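Side-chain contacts in insecticidal crystal protein Cry7Cal (Bacillus thuringiensis, PDB 5ZI1), which acts as an insecticidal toxin against locusts and, as in other three-domain Cry delta-endotoxins, probably binds gut receptors and forms pores in the membrane: residues Arg45-Trp48 against Asp54-Glu57; Arg22-Phe27 against Ala147-Leu152; Ala303-Val306 against Asp310-Ala313; Phe333-Ser338 against Val435-Lys440. All coordinates share one frame; numbering follows the deposited sequence.

Interaction 1: residues Arg45-Trp48 against Asp54-Glu57; sequences RLLW and DLWE
One face of the Trp-48 indole takes NE1 of Trp-56, which lies 3.1 Å above the plane and off toward the rim. The two five-membered rings have centroids 4.4 Å apart and planes at 42°, an oblique pairing. Because NE1 of Trp-48 and NE1 of Trp-56 are both donors, their 3.2 Å separation is packing and not a hydrogen bond; NE1 of Trp-48 makes a weak bond with Asn-53 OD1 instead. Farther along the rings, CZ2 of Trp-48 meets CZ2 of Trp-56 at 3.6 Å. Leu-47 adds its CD2 methyl, 3.9 Å from Trp-56 CZ2, while the CD2 methyl of Leu-55 leans on the backbone carbonyl of Leu-46, placed there by a chi1 of -166° that sets CG opposite the backbone N. A water bridges the turn: it donates to Leu-47 O and accepts from Leu-55 N, a backbone N-H in the first turn of helix 54-67. The contact thus joins the end of helix 33-47, with Trp-48 the first residue past it, to the start of helix 54-67 across a short loop in the N-terminal helical domain. Around this corner, Trp-48 rests on Arg-87 and Leu-90 of helix 73-101, Trp-56 on Leu-83 of that helix and Gln-146 of helix 141-165, and Leu-55 on Met-13 and Ser-16 of helix 13-26.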
loop_
_atom_site.group_PDB
_atom_site.type_symbol
_atom_site.label_atom_id
_atom_site.label_comp_id
_atom_site.label_asym_id
_atom_site.label_seq_id
_atom_site.Cartn_x
_atom_site.Cartn_y
_atom_site.Cartn_z
ATOM N N ARG A 45 15.997 -5.722 15.262
ATOM C CA ARG A 45 15.795 -7.167 15.223
ATOM C C ARG A 45 15.118 -7.591 13.930
ATOM O O ARG A 45 15.466 -8.626 13.356
ATOM C CB ARG A 45 14.997 -7.629 16.440
ATOM C CG ARG A 45 15.873 -7.746 17.672
ATOM C CD ARG A 45 15.083 -7.683 18.953
ATOM N NE ARG A 45 15.962 -7.538 20.115
ATOM C CZ ARG A 45 15.530 -7.412 21.368
ATOM N NH1 ARG A 45 14.226 -7.414 21.625
ATOM N NH2 ARG A 45 16.401 -7.282 22.367
ATOM N N LEU A 46 14.176 -6.787 13.431
ATOM C CA LEU A 46 13.515 -7.142 12.179
ATOM C C LEU A 46 14.474 -7.068 11.009
ATOM O O LEU A 46 14.552 -8.004 10.204
ATOM C CB LEU A 46 12.319 -6.240 11.919
ATOM C CG LEU A 46 11.049 -6.639 12.651
ATOM C CD1 LEU A 46 9.982 -5.576 12.456
ATOM C CD2 LEU A 46 10.600 -8.016 12.132
ATOM N N LEU A 47 15.217 -5.957 10.897
ATOM C CA LEU A 47 16.041 -5.713 9.719
ATOM C C LEU A 47 17.352 -6.488 9.762
ATOM O O LEU A 47 17.900 -6.827 8.711
ATOM C CB LEU A 47 16.312 -4.207 9.569
ATOM C CG LEU A 47 15.167 -3.346 9.009
ATOM C CD1 LEU A 47 15.466 -1.838 9.095
ATOM C CD2 LEU A 47 14.890 -3.736 7.582
ATOM N N TRP A 48 17.888 -6.739 10.948
ATOM C CA TRP A 48 19.111 -7.517 11.112
ATOM C C TRP A 48 18.858 -8.634 12.115
ATOM O O TRP A 48 19.350 -8.577 13.251
ATOM C CB TRP A 48 20.270 -6.646 11.588
ATOM C CG TRP A 48 20.802 -5.666 10.594
ATOM C CD1 TRP A 48 21.757 -5.891 9.654
ATOM C CD2 TRP A 48 20.447 -4.280 10.485
ATOM N NE1 TRP A 48 22.022 -4.731 8.952
ATOM C CE2 TRP A 48 21.224 -3.730 9.443
ATOM C CE3 TRP A 48 19.544 -3.456 11.158
ATOM C CZ2 TRP A 48 21.122 -2.394 9.062
ATOM C CZ3 TRP A 48 19.447 -2.123 10.778
ATOM C CH2 TRP A 48 20.227 -1.610 9.743
ATOM N N ASP A 54 21.140 -11.259 6.743
ATOM C CA ASP A 54 20.332 -12.219 5.980
ATOM C C ASP A 54 19.175 -11.556 5.234
ATOM O O ASP A 54 18.916 -11.880 4.067
ATOM C CB ASP A 54 19.782 -13.310 6.903
ATOM C CG ASP A 54 20.833 -14.344 7.291
ATOM O OD1 ASP A 54 22.007 -14.196 6.894
ATOM O OD2 ASP A 54 20.483 -15.316 8.000
ATOM N N LEU A 55 18.468 -10.624 5.889
ATOM C CA LEU A 55 17.296 -10.012 5.261
ATOM C C LEU A 55 17.697 -9.111 4.103
ATOM O O LEU A 55 17.030 -9.096 3.060
ATOM C CB LEU A 55 16.481 -9.229 6.293
ATOM C CG LEU A 55 15.073 -8.832 5.833
ATOM C CD1 LEU A 55 14.225 -10.076 5.608
ATOM C CD2 LEU A 55 14.391 -7.913 6.829
ATOM N N TRP A 56 18.792 -8.366 4.250
ATOM C CA TRP A 56 19.198 -7.482 3.160
ATOM C C TRP A 56 19.707 -8.274 1.963
ATOM O O TRP A 56 19.548 -7.833 0.818
ATOM C CB TRP A 56 20.261 -6.499 3.632
ATOM C CG TRP A 56 19.872 -5.686 4.836
ATOM C CD1 TRP A 56 20.042 -6.034 6.143
ATOM C CD2 TRP A 56 19.266 -4.380 4.846
ATOM N NE1 TRP A 56 19.571 -5.039 6.966
ATOM C CE2 TRP A 56 19.095 -4.010 6.195
ATOM C CE3 TRP A 56 18.861 -3.486 3.845
ATOM C CZ2 TRP A 56 18.552 -2.767 6.577
ATOM C CZ3 TRP A 56 18.309 -2.241 4.232
ATOM C CH2 TRP A 56 18.165 -1.904 5.581
ATOM N N GLU A 57 20.317 -9.437 2.199
ATOM C CA GLU A 57 20.637 -10.324 1.084
ATOM C C GLU A 57 19.368 -10.775 0.371
ATOM O O GLU A 57 19.307 -10.772 -0.865
ATOM C CB GLU A 57 21.430 -11.536 1.572
ATOM C CG GLU A 57 22.828 -11.241 2.110
ATOM C CD GLU A 57 23.421 -12.442 2.864
ATOM O OE1 GLU A 57 22.682 -13.428 3.114
ATOM O OE2 GLU A 57 24.625 -12.405 3.206
HETATM O O HOH W 1 19.496 -8.524 7.745
#

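Interaction 2: residues Arg22-Phe27 against Ala147-Leu152; sequences RTFMGF and AANLHL
Phe-24 of helix 13-26 faces Asn-149 of helix 141-165 inside the N-terminal helical bundle of the delta-endotoxin fold, an amide nitrogen lying over an aromatic face between helices far apart in sequence. The Asn-149 side chain begins with a CB directed at the opposing helix. A chi1 of -178° swings CG away from the backbone N and carries the amide out to the phenyl group. At the branch the two polar atoms part: OD1 is hydrogen-bonded to Tyr-236 OH, whereas ND2 sits over one face of the Phe-24 ring, 3.2 Å above its plane and shifted toward the rim. Amide and ring planes stand 89° apart, the two side chains meeting head-on. No hydrogen bond joins the segments; the bond to Tyr-236 favours the amide rotation that turns ND2 to the aromatic face. Phe-24 also packs on Val-43 of helix 33-47, on Leu-232 and on Tyr-236 itself, so the tyrosine touches the ring as well as holding the amide. Leu-150, next along helix 141-165, lies roughly perpendicular to the Phe-24 side chain, its CD2 methyl 4.0 Å from Phe-24 CZ. Of the ring atoms, CE2 of Phe-24 is nearest to ND2 of Asn-149, at 3.2 Å.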
loop_
_atom_site.group_PDB
_atom_site.type_symbol
_atom_site.label_atom_id
_atom_site.label_comp_id
_atom_site.label_asym_id
_atom_site.label_seq_id
_atom_site.Cartn_x
_atom_site.Cartn_y
_atom_site.Cartn_z
ATOM N N ARG A 22 4.245 -2.266 9.073
ATOM C CA ARG A 22 3.283 -2.211 10.164
ATOM C C ARG A 22 3.900 -1.566 11.395
ATOM O O ARG A 22 3.281 -0.719 12.048
ATOM C CB ARG A 22 2.801 -3.631 10.478
ATOM C CG ARG A 22 1.840 -3.739 11.634
ATOM C CD ARG A 22 1.908 -5.138 12.198
ATOM N NE ARG A 22 3.069 -5.261 13.069
ATOM C CZ ARG A 22 3.880 -6.311 13.089
ATOM N NH1 ARG A 22 3.668 -7.335 12.265
ATOM N NH2 ARG A 22 4.910 -6.326 13.927
ATOM N N THR A 23 5.121 -1.968 11.733
ATOM C CA THR A 23 5.808 -1.365 12.869
ATOM C C THR A 23 5.910 0.150 12.736
ATOM O O THR A 23 5.607 0.881 13.681
ATOM C CB THR A 23 7.183 -1.997 13.016
ATOM O OG1 THR A 23 7.036 -3.415 12.958
ATOM C CG2 THR A 23 7.828 -1.589 14.324
ATOM N N PHE A 24 6.334 0.642 11.574
ATOM C CA PHE A 24 6.477 2.085 11.424
ATOM C C PHE A 24 5.126 2.780 11.365
ATOM O O PHE A 24 4.980 3.894 11.874
ATOM C CB PHE A 24 7.309 2.406 10.187
ATOM C CG PHE A 24 8.774 2.254 10.413
ATOM C CD1 PHE A 24 9.473 3.223 11.119
ATOM C CD2 PHE A 24 9.457 1.140 9.943
ATOM C CE1 PHE A 24 10.829 3.089 11.349
ATOM C CE2 PHE A 24 10.816 0.997 10.167
ATOM C CZ PHE A 24 11.505 1.979 10.868
ATOM N N MET A 25 4.124 2.145 10.752
ATOM C CA MET A 25 2.781 2.719 10.782
ATOM C C MET A 25 2.236 2.766 12.206
ATOM O O MET A 25 1.548 3.723 12.589
ATOM C CB MET A 25 1.830 1.922 9.884
ATOM C CG MET A 25 2.222 1.854 8.430
ATOM S SD MET A 25 0.864 1.282 7.376
ATOM C CE MET A 25 -0.396 2.505 7.680
ATOM N N GLY A 26 2.519 1.733 13.004
ATOM C CA GLY A 26 1.997 1.704 14.353
ATOM C C GLY A 26 2.593 2.788 15.220
ATOM O O GLY A 26 1.935 3.297 16.127
ATOM N N PHE A 27 3.837 3.160 14.954
ATOM C CA PHE A 27 4.535 4.178 15.721
ATOM C C PHE A 27 4.528 5.538 15.013
ATOM O O PHE A 27 5.292 6.432 15.388
ATOM C CB PHE A 27 5.967 3.694 15.999
ATOM C CG PHE A 27 6.715 4.506 17.036
ATOM C CD1 PHE A 27 6.621 4.196 18.384
ATOM C CD2 PHE A 27 7.552 5.561 16.659
ATOM C CE1 PHE A 27 7.327 4.935 19.330
ATOM C CE2 PHE A 27 8.249 6.303 17.596
ATOM C CZ PHE A 27 8.140 5.991 18.934
ATOM N N ALA A 147 16.737 1.506 3.794
ATOM C CA ALA A 147 17.749 2.337 4.435
ATOM C C ALA A 147 17.335 3.798 4.403
ATOM O O ALA A 147 17.508 4.528 5.387
ATOM C CB ALA A 147 19.097 2.149 3.745
ATOM N N ALA A 148 16.786 4.238 3.270
ATOM C CA ALA A 148 16.221 5.574 3.194
ATOM C C ALA A 148 15.259 5.795 4.345
ATOM O O ALA A 148 15.303 6.824 5.038
ATOM C CB ALA A 148 15.511 5.755 1.851
ATOM N N ASN A 149 14.399 4.807 4.583
ATOM C CA ASN A 149 13.419 4.923 5.646
ATOM C C ASN A 149 14.088 5.133 6.996
ATOM O O ASN A 149 13.682 6.002 7.779
ATOM C CB ASN A 149 12.541 3.676 5.670
ATOM C CG ASN A 149 11.497 3.767 6.714
ATOM O OD1 ASN A 149 10.601 4.616 6.636
ATOM N ND2 ASN A 149 11.625 2.948 7.735
ATOM N N LEU A 150 15.122 4.344 7.294
ATOM C CA LEU A 150 15.799 4.505 8.579
ATOM C C LEU A 150 16.424 5.889 8.711
ATOM O O LEU A 150 16.405 6.481 9.794
ATOM C CB LEU A 150 16.866 3.427 8.753
ATOM C CG LEU A 150 16.394 1.974 8.847
ATOM C CD1 LEU A 150 17.598 1.074 9.051
ATOM C CD2 LEU A 150 15.386 1.795 9.974
ATOM N N HIS A 151 16.993 6.413 7.623
ATOM C CA HIS A 151 17.653 7.716 7.669
ATOM C C HIS A 151 16.655 8.807 8.019
ATOM O O HIS A 151 16.887 9.610 8.928
ATOM C CB HIS A 151 18.321 8.005 6.317
ATOM C CG HIS A 151 19.200 9.221 6.314
ATOM N ND1 HIS A 151 19.611 9.837 5.150
ATOM C CD2 HIS A 151 19.759 9.926 7.328
ATOM C CE1 HIS A 151 20.379 10.870 5.450
ATOM N NE2 HIS A 151 20.491 10.940 6.764
ATOM N N LEU A 152 15.520 8.831 7.319
ATOM C CA LEU A 152 14.495 9.835 7.588
ATOM C C LEU A 152 14.013 9.757 9.028
ATOM O O LEU A 152 13.819 10.792 9.693
ATOM C CB LEU A 152 13.324 9.648 6.622
ATOM C CG LEU A 152 13.735 9.986 5.195
ATOM C CD1 LEU A 152 12.600 9.740 4.234
ATOM C CD2 LEU A 152 14.171 11.429 5.176
#

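Interaction 3: residues Ala303-Val306 against Asp310-Ala313; sequences ARVV and DRFA
Val-306 and Phe-312 form an antiparallel hydrogen-bonded pair at the end of a beta hairpin. Val-306 N donates to Phe-312 O at 3.1 Å, nearly straight at 173°; Phe-312 N returns a bond to Val-306 O. Both side chains lie on one face of the sheet, where the CG2 methyl of Val-306 makes a CH-pi contact, 4.0 Å from the centroid of the Phe-312 ring and over its face. A chi1 of 54° tucks the Phe-312 CG between its own backbone N and carbonyl carbon, bringing the ring within range of that methyl. The other face carries Val-305 and Ala-313, a non-hydrogen-bonded pair. There the CG1 methyl of Val-305 lies over one face of the Arg-311 guanidinium, 3.3 Å from NH1, the arginine chain being bent at chi3. Between the strands, Ala-313 CA makes a CA-H...O contact of 3.1 Å with Arg-304 O.

In the next shell, Arg-311 NE is salt-bridged to Glu-307 in the connecting turn, and Asp-310 OD2 is hydrogen-bonded to Tyr-268 OH. In the second, beta-sheet domain, the hairpin of strands 294-306 and 312-324 is central in its four-stranded antiparallel sheet; its tip meets strand 369-382 of another sheet, Val-306 touching Tyr-370 and Phe-312 touching Ala-372.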
loop_
_atom_site.group_PDB
_atom_site.type_symbol
_atom_site.label_atom_id
_atom_site.label_comp_id
_atom_site.label_asym_id
_atom_site.label_seq_id
_atom_site.Cartn_x
_atom_site.Cartn_y
_atom_site.Cartn_z
ATOM N N ALA A 303 -20.818 -21.724 -13.146
ATOM C CA ALA A 303 -19.928 -22.700 -13.740
ATOM C C ALA A 303 -20.743 -23.776 -14.441
ATOM O O ALA A 303 -21.932 -23.973 -14.163
ATOM C CB ALA A 303 -19.003 -23.311 -12.688
ATOM N N ARG A 304 -20.088 -24.464 -15.375
ATOM C CA ARG A 304 -20.711 -25.559 -16.101
ATOM C C ARG A 304 -19.692 -26.674 -16.228
ATOM O O ARG A 304 -18.490 -26.456 -16.071
ATOM C CB ARG A 304 -21.220 -25.128 -17.484
ATOM C CG ARG A 304 -20.124 -24.894 -18.503
ATOM C CD ARG A 304 -20.707 -24.401 -19.815
ATOM N NE ARG A 304 -19.658 -23.914 -20.701
ATOM C CZ ARG A 304 -19.172 -24.582 -21.740
ATOM N NH1 ARG A 304 -18.200 -24.047 -22.469
ATOM N NH2 ARG A 304 -19.653 -25.777 -22.053
ATOM N N VAL A 305 -20.197 -27.876 -16.500
ATOM C CA VAL A 305 -19.413 -29.104 -16.591
ATOM C C VAL A 305 -19.146 -29.409 -18.052
ATOM O O VAL A 305 -20.047 -29.325 -18.894
ATOM C CB VAL A 305 -20.158 -30.278 -15.920
ATOM C CG1 VAL A 305 -19.321 -31.543 -15.958
ATOM C CG2 VAL A 305 -20.537 -29.926 -14.487
ATOM N N VAL A 306 -17.909 -29.770 -18.360
ATOM C CA VAL A 306 -17.537 -30.197 -19.700
ATOM C C VAL A 306 -16.847 -31.545 -19.579
ATOM O O VAL A 306 -16.272 -31.878 -18.540
ATOM C CB VAL A 306 -16.620 -29.183 -20.417
ATOM C CG1 VAL A 306 -17.358 -27.868 -20.634
ATOM C CG2 VAL A 306 -15.351 -28.976 -19.618
ATOM N N ASP A 310 -11.332 -36.079 -19.613
ATOM C CA ASP A 310 -11.648 -35.761 -18.230
ATOM C C ASP A 310 -12.987 -35.036 -18.188
ATOM O O ASP A 310 -13.477 -34.526 -19.206
ATOM C CB ASP A 310 -10.603 -34.842 -17.614
ATOM C CG ASP A 310 -9.183 -35.284 -17.902
ATOM O OD1 ASP A 310 -8.835 -36.459 -17.659
ATOM O OD2 ASP A 310 -8.399 -34.411 -18.345
ATOM N N ARG A 311 -13.565 -34.956 -16.994
ATOM C CA ARG A 311 -14.787 -34.187 -16.788
ATOM C C ARG A 311 -14.575 -33.275 -15.586
ATOM O O ARG A 311 -13.972 -33.689 -14.594
ATOM C CB ARG A 311 -16.022 -35.122 -16.622
ATOM C CG ARG A 311 -17.137 -34.628 -15.684
ATOM C CD ARG A 311 -18.405 -35.541 -15.777
ATOM N NE ARG A 311 -19.146 -35.285 -17.028
ATOM C CZ ARG A 311 -20.351 -34.717 -17.099
ATOM N NH1 ARG A 311 -20.965 -34.349 -15.979
ATOM N NH2 ARG A 311 -20.940 -34.522 -18.282
ATOM N N PHE A 312 -15.020 -32.021 -15.692
ATOM C CA PHE A 312 -14.670 -30.994 -14.711
ATOM C C PHE A 312 -15.454 -29.729 -14.995
ATOM O O PHE A 312 -15.778 -29.432 -16.147
ATOM C CB PHE A 312 -13.178 -30.663 -14.739
ATOM C CG PHE A 312 -12.687 -30.300 -16.096
ATOM C CD1 PHE A 312 -12.761 -28.983 -16.551
ATOM C CD2 PHE A 312 -12.172 -31.283 -16.939
ATOM C CE1 PHE A 312 -12.327 -28.649 -17.815
ATOM C CE2 PHE A 312 -11.718 -30.951 -18.207
ATOM C CZ PHE A 312 -11.801 -29.626 -18.653
ATOM N N ALA A 313 -15.727 -28.975 -13.936
ATOM C CA ALA A 313 -16.418 -27.708 -14.085
ATOM C C ALA A 313 -15.430 -26.609 -14.468
ATOM O O ALA A 313 -14.235 -26.692 -14.168
ATOM C CB ALA A 313 -17.151 -27.349 -12.797
#

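Interaction 4: residues Phe333-Ser338 against Val435-Lys440; sequences FNYGTS and VSEIFK
Van der Waals packing carries most of this contact, centred on Tyr-335, whose CB is directed at strand 430-437. Tyr-335 CE1 comes 3.6 Å from Val-435 O, and Tyr-335 OH is 4.1 Å from Ser-436 CA. Glu-437 runs antiparallel alongside the tyrosine side chain: its OE2 lies 3.5 Å from Tyr-335 CB, and CD is 3.7 Å from Tyr-335 CD2, with ring and carboxylate planes 54° apart. A chi1 of 70° sets CG of Glu-437 between its backbone N and carbonyl carbon, and the chain beyond is extended, laying the acid along the ring.

Among polar links, no direct hydrogen bond crosses, but a water accepts from Gly-336 N at 2.8 Å and donates weakly to Glu-437 OE1. The polar ends have partners elsewhere: Glu-437 OE1 forms a salt bridge with Arg-285, which would probably keep the acid ionised, Tyr-335 OH bonds to Tyr-434 OH, and Ser-436 OG to Ala-286 O.

The aromatic term is with His-318, stacked on Tyr-335 and hydrogen-bonded through NE2 to Val-435 O. Two sheets of the second, beta-prism domain thus pack together: segments 333-336 and 435-437 run at 34° on outermost strands, and Tyr-335 touches Arg-285 of helix 279-286.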
loop_
_atom_site.group_PDB
_atom_site.type_symbol
_atom_site.label_atom_id
_atom_site.label_comp_id
_atom_site.label_asym_id
_atom_site.label_seq_id
_atom_site.Cartn_x
_atom_site.Cartn_y
_atom_site.Cartn_z
ATOM N N PHE A 333 -20.091 -5.572 -10.333
ATOM C CA PHE A 333 -19.295 -5.822 -11.531
ATOM C C PHE A 333 -19.517 -7.254 -11.998
ATOM O O PHE A 333 -19.325 -8.200 -11.228
ATOM C CB PHE A 333 -17.823 -5.549 -11.252
ATOM C CG PHE A 333 -17.603 -4.210 -10.623
ATOM C CD1 PHE A 333 -17.513 -3.072 -11.409
ATOM C CD2 PHE A 333 -17.570 -4.078 -9.246
ATOM C CE1 PHE A 333 -17.344 -1.819 -10.834
ATOM C CE2 PHE A 333 -17.404 -2.841 -8.668
ATOM C CZ PHE A 333 -17.288 -1.706 -9.467
ATOM N N ASN A 334 -19.915 -7.405 -13.256
ATOM C CA ASN A 334 -20.169 -8.699 -13.862
ATOM C C ASN A 334 -19.070 -9.053 -14.856
ATOM O O ASN A 334 -18.512 -8.178 -15.522
ATOM C CB ASN A 334 -21.528 -8.701 -14.556
ATOM C CG ASN A 334 -22.661 -8.383 -13.598
ATOM O OD1 ASN A 334 -23.011 -9.203 -12.738
ATOM N ND2 ASN A 334 -23.242 -7.193 -13.734
ATOM N N TYR A 335 -18.740 -10.338 -14.919
ATOM C CA TYR A 335 -17.805 -10.882 -15.887
ATOM C C TYR A 335 -18.430 -12.101 -16.542
ATOM O O TYR A 335 -19.247 -12.798 -15.935
ATOM C CB TYR A 335 -16.484 -11.285 -15.237
ATOM C CG TYR A 335 -15.714 -10.133 -14.635
ATOM C CD1 TYR A 335 -15.956 -9.713 -13.340
ATOM C CD2 TYR A 335 -14.729 -9.476 -15.366
ATOM C CE1 TYR A 335 -15.240 -8.659 -12.790
ATOM C CE2 TYR A 335 -14.016 -8.440 -14.829
ATOM C CZ TYR A 335 -14.271 -8.024 -13.542
ATOM O OH TYR A 335 -13.542 -6.967 -13.014
ATOM N N GLY A 336 -18.039 -12.350 -17.786
ATOM C CA GLY A 336 -18.479 -13.553 -18.468
ATOM C C GLY A 336 -19.984 -13.581 -18.642
ATOM O O GLY A 336 -20.598 -12.600 -19.066
ATOM N N THR A 337 -20.596 -14.726 -18.331
ATOM C CA THR A 337 -22.036 -14.873 -18.501
ATOM C C THR A 337 -22.522 -16.015 -17.626
ATOM O O THR A 337 -21.732 -16.813 -17.112
ATOM C CB THR A 337 -22.412 -15.129 -19.967
ATOM O OG1 THR A 337 -23.820 -15.396 -20.070
ATOM C CG2 THR A 337 -21.607 -16.312 -20.538
ATOM N N SER A 338 -23.838 -16.078 -17.457
ATOM C CA SER A 338 -24.475 -17.194 -16.773
ATOM C C SER A 338 -25.154 -18.161 -17.733
ATOM O O SER A 338 -25.532 -19.261 -17.316
ATOM C CB SER A 338 -25.500 -16.678 -15.756
ATOM O OG SER A 338 -26.518 -15.959 -16.418
ATOM N N VAL A 435 -12.287 -9.752 -7.439
ATOM C CA VAL A 435 -12.006 -10.900 -8.302
ATOM C C VAL A 435 -12.114 -10.420 -9.739
ATOM O O VAL A 435 -13.225 -10.183 -10.230
ATOM C CB VAL A 435 -12.966 -12.081 -8.086
ATOM C CG1 VAL A 435 -12.432 -13.299 -8.848
ATOM C CG2 VAL A 435 -13.184 -12.375 -6.588
ATOM N N SER A 436 -10.983 -10.297 -10.419
ATOM C CA SER A 436 -10.987 -9.981 -11.833
ATOM C C SER A 436 -10.713 -11.267 -12.610
ATOM O O SER A 436 -10.850 -12.371 -12.079
ATOM C CB SER A 436 -9.956 -8.890 -12.126
ATOM O OG SER A 436 -8.670 -9.336 -11.750
ATOM N N GLU A 437 -10.299 -11.138 -13.861
ATOM C CA GLU A 437 -9.943 -12.309 -14.636
ATOM C C GLU A 437 -8.864 -11.925 -15.638
ATOM O O GLU A 437 -8.566 -10.742 -15.855
ATOM C CB GLU A 437 -11.152 -12.883 -15.358
ATOM C CG GLU A 437 -11.622 -11.994 -16.457
ATOM C CD GLU A 437 -12.985 -12.358 -16.973
ATOM O OE1 GLU A 437 -13.369 -11.822 -18.039
ATOM O OE2 GLU A 437 -13.684 -13.159 -16.308
ATOM N N ILE A 438 -8.299 -12.964 -16.249
ATOM C CA ILE A 438 -7.329 -12.848 -17.320
ATOM C C ILE A 438 -8.079 -12.775 -18.638
ATOM O O ILE A 438 -8.901 -13.649 -18.943
ATOM C CB ILE A 438 -6.363 -14.041 -17.305
ATOM C CG1 ILE A 438 -5.401 -13.934 -16.131
ATOM C CG2 ILE A 438 -5.590 -14.113 -18.596
ATOM C CD1 ILE A 438 -4.498 -12.673 -16.192
ATOM N N PHE A 439 -7.791 -11.733 -19.423
ATOM C CA PHE A 439 -8.305 -11.623 -20.781
ATOM C C PHE A 439 -7.771 -12.777 -21.624
ATOM O O PHE A 439 -6.569 -12.863 -21.887
ATOM C CB PHE A 439 -7.881 -10.284 -21.387
ATOM C CG PHE A 439 -8.675 -9.886 -22.594
ATOM C CD1 PHE A 439 -8.676 -10.675 -23.736
ATOM C CD2 PHE A 439 -9.419 -8.708 -22.591
ATOM C CE1 PHE A 439 -9.423 -10.320 -24.855
ATOM C CE2 PHE A 439 -10.156 -8.326 -23.710
ATOM C CZ PHE A 439 -10.158 -9.136 -24.845
ATOM N N LYS A 440 -8.657 -13.647 -22.075
ATOM C CA LYS A 440 -8.239 -14.855 -22.766
ATOM C C LYS A 440 -8.268 -14.636 -24.275
ATOM O O LYS A 440 -9.147 -13.945 -24.805
ATOM C CB LYS A 440 -9.128 -16.040 -22.364
ATOM C CG LYS A 440 -8.373 -17.193 -21.693
ATOM C CD LYS A 440 -9.243 -18.071 -20.775
ATOM C CE LYS A 440 -10.537 -18.472 -21.436
ATOM N NZ LYS A 440 -11.597 -17.438 -21.198
HETATM O O HOH W 2 -16.336 -10.659 -19.200
#

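How the interactions relate
Interactions 1 and 2 belong to the N-terminal helical domain, interactions 3 and 4 to the beta-rich second domain. Interaction 1 is nested along the chain inside the loop closed by interaction 2, and the two touch: Leu-47 CD1 lies 3.6 Å from Leu-150 CD1, and Trp-48 CH2 3.8 Å from the same methyl, so helix 141-165 of interaction 2 also packs against interaction 1. Interactions 3 and 4 have centres about 18 Å apart and nearest atoms about 6 Å apart; they do not touch, but both reach one sheet, through neighbouring strands 312-324 and 331-336. Among these four contacts, the nearest pair across the domains is interactions 2 and 4, about 23 Å between nearest atoms.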